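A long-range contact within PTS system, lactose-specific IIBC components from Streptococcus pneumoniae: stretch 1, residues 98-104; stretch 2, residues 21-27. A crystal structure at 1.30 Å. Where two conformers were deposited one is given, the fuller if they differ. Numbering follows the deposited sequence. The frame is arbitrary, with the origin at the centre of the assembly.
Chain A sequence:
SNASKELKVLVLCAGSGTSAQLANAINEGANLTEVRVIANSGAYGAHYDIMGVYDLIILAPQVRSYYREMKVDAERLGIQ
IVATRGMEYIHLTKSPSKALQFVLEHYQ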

ATOM      1  N   LYS A  98      12.215  -2.259  -6.167  1.00  8.61           N
ATOM      2  CA  LYS A  98      11.287  -3.367  -5.997  1.00  9.09           C
ATOM      3  C   LYS A  98       9.947  -2.898  -5.451  1.00  8.41           C
ATOM      4  O   LYS A  98       8.902  -3.435  -5.848  1.00  8.47           O
ATOM      5  CB  LYS A  98      11.873  -4.459  -5.083  1.00 10.00           C
ATOM      6  CG  LYS A  98      13.063  -5.177  -5.722  1.00 14.42           C
ATOM      7  CD  LYS A  98      13.737  -6.165  -4.760  1.00 20.01           C
ATOM      8  CE  LYS A  98      15.175  -6.491  -5.212  1.00 24.73           C
ATOM      9  NZ  LYS A  98      16.154  -5.330  -5.072  1.00 25.41           N
ATOM     10  N   ALA A  99       9.955  -1.920  -4.547  1.00  8.24           N
ATOM     11  CA  ALA A  99       8.698  -1.391  -3.976  1.00  7.86           C
ATOM     12  C   ALA A  99       7.838  -0.772  -5.086  1.00  8.01           C
ATOM     13  O   ALA A  99       6.641  -1.025  -5.144  1.00  8.25           O
ATOM     14  CB  ALA A  99       9.004  -0.400  -2.852  1.00  8.38           C
ATOM     15  N   LEU A 100       8.452   0.017  -5.965  1.00  8.31           N
ATOM     16  CA  LEU A 100       7.714   0.634  -7.063  1.00  8.34           C
ATOM     17  C   LEU A 100       7.176  -0.436  -8.017  1.00  8.34           C
ATOM     18  O   LEU A 100       6.032  -0.393  -8.463  1.00  8.40           O
ATOM     19  CB  LEU A 100       8.623   1.601  -7.827  1.00  9.21           C
ATOM     20  CG  LEU A 100       7.939   2.273  -9.013  1.00 10.65           C
ATOM     21  CD1 LEU A 100       6.802   3.216  -8.532  1.00 11.89           C
ATOM     22  CD2 LEU A 100       8.944   3.028  -9.849  1.00 12.32           C
ATOM     23  N   GLN A 101       8.028  -1.398  -8.365  1.00  8.36           N
ATOM     24  CA  GLN A 101       7.590  -2.479  -9.248  1.00  9.43           C
ATOM     25  C   GLN A 101       6.413  -3.262  -8.658  1.00  9.14           C
ATOM     26  O   GLN A 101       5.477  -3.593  -9.360  1.00 10.06           O
ATOM     27  CB  GLN A 101       8.752  -3.399  -9.546  1.00 11.02           C
ATOM     28  CG  GLN A 101       8.446  -4.497 -10.468  1.00 15.89           C
ATOM     29  CD  GLN A 101       9.603  -5.457 -10.535  1.00 20.43           C
ATOM     30  OE1 GLN A 101      10.007  -6.085  -9.513  1.00 25.13           O
ATOM     31  NE2 GLN A 101      10.166  -5.585 -11.728  1.00 20.41           N
ATOM     32  N   PHE A 102       6.454  -3.503  -7.361  1.00  9.12           N
ATOM     33  CA  PHE A 102       5.372  -4.180  -6.671  1.00  8.53           C
ATOM     34  C   PHE A 102       4.051  -3.414  -6.828  1.00  8.76           C
ATOM     35  O   PHE A 102       3.018  -4.002  -7.106  1.00  9.42           O
ATOM     36  CB  PHE A 102       5.733  -4.337  -5.193  1.00  8.44           C
ATOM     37  CG  PHE A 102       4.673  -5.007  -4.368  1.00  8.40           C
ATOM     38  CD1 PHE A 102       4.657  -6.386  -4.215  1.00 10.81           C
ATOM     39  CD2 PHE A 102       3.715  -4.261  -3.709  1.00 10.01           C
ATOM     40  CE1 PHE A 102       3.689  -6.990  -3.433  1.00 11.52           C
ATOM     41  CE2 PHE A 102       2.764  -4.882  -2.935  1.00 11.01           C
ATOM     42  CZ  PHE A 102       2.773  -6.237  -2.793  1.00 11.96           C
ATOM     43  N   VAL A 103       4.094  -2.099  -6.624  1.00  7.99           N
ATOM     44  CA  VAL A 103       2.893  -1.280  -6.778  1.00  8.16           C
ATOM     45  C   VAL A 103       2.324  -1.428  -8.190  1.00  9.22           C
ATOM     46  O   VAL A 103       1.147  -1.735  -8.383  1.00  9.64           O
ATOM     47  CB  VAL A 103       3.190   0.197  -6.450  1.00  8.07           C
ATOM     48  CG1 VAL A 103       2.084   1.109  -7.005  1.00  9.98           C
ATOM     49  CG2 VAL A 103       3.397   0.380  -4.946  1.00  8.26           C
ATOM     50  N   LEU A 104       3.168  -1.224  -9.196  1.00  9.51           N
ATOM     51  CA  LEU A 104       2.668  -1.225 -10.560  1.00 10.20           C
ATOM     52  C   LEU A 104       2.200  -2.621 -10.983  1.00 10.93           C
ATOM     53  O   LEU A 104       1.236  -2.736 -11.750  1.00 11.57           O
ATOM     54  CB  LEU A 104       3.696  -0.578 -11.519  1.00 11.07           C
ATOM     55  CG  LEU A 104       3.819   0.954 -11.295  1.00 14.56           C
ATOM     56  CD1 LEU A 104       5.055   1.546 -11.914  1.00 18.47           C
ATOM     57  CD2 LEU A 104       2.552   1.667 -11.808  1.00 17.50           C
TER
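Stretch 2, residues 21-27: QLANAIN

Stretch 2, like stretch 1, is a length of α-helix that begins earlier and continues later in the chain, and the amides of Ala-25, Ile-26 and Asn-27 are hydrogen-bonded four residues back, as in Ile-26 N to Leu-22 O at 2.9 Å. The two helices cross almost at right angles, with a signed crossing angle of -92°, and their axes approach to 8.0 Å. So steep a crossing confines contact to a small patch, which buries 249 Å² in all and contains no hydrogen bond between the stretches; the packing is apolar.

Along stretch 1, Lys-98 is exposed and out of reach of the second helix, a setting that suits a long charged chain. Ala-99 follows at the centre of the contact. Its CB points toward stretch 2 and meets three residues: Ala-25 through its CB at 3.8 Å, Leu-22 through its CD1 at 3.9 Å, and Ile-26, whose CG1 lies 4.0 Å from Ala-99 CB and whose backbone N is 3.9 Å from the same atom. A methyl group is small enough to let the other backbone come this near, and the small side chain of Ala-25 matches it. Leu-22 starts sideways, but the end of its side chain comes nearer, filling space beside the alanine.

At Leu-100 the backbones are closest in register, its CA lying 5.0 Å from the CA of Ile-26. The CA-to-CB bond of Leu-100 points sideways, and Leu-100 CD1 comes no closer than 4.5 Å to Ile-26 O. Gln-101 turns its polar chain out of reach, while Phe-102, though its CA-to-CB bond points toward stretch 2, stays beyond close contact. One helical turn after Ala-99, the CA-to-CB bond of Val-103 again points toward stretch 2, and Val-103 CG2 packs against Ile-26 CD1 at 3.5 Å, two branched aliphatic chains meeting in a buried setting. Leu-104, partly exposed, is out of reach.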

ATOM      1  N   GLN A  21       7.454   2.698   6.334  0.50  8.59           N
ATOM      2  CA  GLN A  21       8.672   2.155   5.724  0.50  8.85           C
ATOM      3  C   GLN A  21       8.411   1.811   4.255  0.50  7.93           C
ATOM      4  O   GLN A  21       9.224   2.107   3.380  0.50  9.18           O
ATOM      5  CB  GLN A  21       9.139   0.895   6.463  0.50 10.01           C
ATOM      6  CG  GLN A  21       9.460   1.108   7.928  0.50 11.13           C
ATOM      7  CD  GLN A  21      10.937   1.330   8.160  0.50 11.26           C
ATOM      8  OE1 GLN A  21      11.664   1.638   7.217  0.50 16.91           O
ATOM      9  NE2 GLN A  21      11.385   1.200   9.406  0.50 11.84           N
ATOM     10  N   LEU A  22       7.290   1.157   3.981  1.00  7.66           N
ATOM     11  CA  LEU A  22       6.946   0.837   2.604  1.00  7.02           C
ATOM     12  C   LEU A  22       6.518   2.077   1.819  1.00  6.41           C
ATOM     13  O   LEU A  22       6.940   2.242   0.674  1.00  6.55           O
ATOM     14  CB  LEU A  22       5.917  -0.290   2.506  1.00  7.56           C
ATOM     15  CG  LEU A  22       5.594  -0.710   1.072  1.00  7.93           C
ATOM     16  CD1 LEU A  22       6.840  -1.196   0.333  1.00  9.60           C
ATOM     17  CD2 LEU A  22       4.486  -1.761   0.995  1.00  8.41           C
ATOM     18  N   ALA A  23       5.705   2.958   2.413  1.00  6.41           N
ATOM     19  CA  ALA A  23       5.333   4.196   1.703  1.00  6.24           C
ATOM     20  C   ALA A  23       6.576   4.978   1.285  1.00  7.03           C
ATOM     21  O   ALA A  23       6.646   5.487   0.159  1.00  7.28           O
ATOM     22  CB  ALA A  23       4.386   5.055   2.555  1.00  7.29           C
ATOM     23  N   ASN A  24       7.543   5.088   2.193  1.00  7.00           N
ATOM     24  CA  ASN A  24       8.768   5.799   1.861  1.00  8.28           C
ATOM     25  C   ASN A  24       9.527   5.152   0.707  1.00  7.32           C
ATOM     26  O   ASN A  24      10.024   5.848  -0.184  1.00  8.36           O
ATOM     27  CB  ASN A  24       9.720   5.871   3.051  1.00  9.62           C
ATOM     28  CG  ASN A  24       9.206   6.767   4.164  1.00 12.63           C
ATOM     29  OD1 ASN A  24       8.343   7.618   3.960  1.00 15.31           O
ATOM     30  ND2 ASN A  24       9.767   6.596   5.354  1.00 16.24           N
ATOM     31  N   ALA A  25       9.629   3.826   0.718  1.00  7.49           N
ATOM     32  CA  ALA A  25      10.324   3.105  -0.348  1.00  7.72           C
ATOM     33  C   ALA A  25       9.619   3.315  -1.689  1.00  7.27           C
ATOM     34  O   ALA A  25      10.274   3.542  -2.710  1.00  7.98           O
ATOM     35  CB  ALA A  25      10.464   1.608   0.008  1.00  8.48           C
ATOM     36  N   ILE A  26       8.290   3.228  -1.691  1.00  6.72           N
ATOM     37  CA  ILE A  26       7.526   3.425  -2.914  1.00  6.59           C
ATOM     38  C   ILE A  26       7.772   4.830  -3.449  1.00  6.79           C
ATOM     39  O   ILE A  26       8.027   5.023  -4.648  1.00  7.97           O
ATOM     40  CB  ILE A  26       6.020   3.223  -2.670  1.00  6.51           C
ATOM     41  CG1 ILE A  26       5.710   1.756  -2.354  1.00  6.98           C
ATOM     42  CG2 ILE A  26       5.212   3.755  -3.883  1.00  7.31           C
ATOM     43  CD1 ILE A  26       4.325   1.525  -1.761  1.00  7.32           C
ATOM     44  N   ASN A  27       7.682   5.817  -2.565  1.00  6.92           N
ATOM     45  CA  ASN A  27       7.876   7.201  -2.973  1.00  7.95           C
ATOM     46  C   ASN A  27       9.280   7.468  -3.489  1.00  7.96           C
ATOM     47  O   ASN A  27       9.453   8.207  -4.456  1.00  9.36           O
ATOM     48  CB  ASN A  27       7.538   8.178  -1.844  1.00  7.16           C
ATOM     49  CG  ASN A  27       6.060   8.261  -1.580  1.00  7.24           C
ATOM     50  OD1 ASN A  27       5.261   8.075  -2.497  1.00  7.46           O
ATOM     51  ND2 ASN A  27       5.681   8.603  -0.345  1.00  7.84           N
TER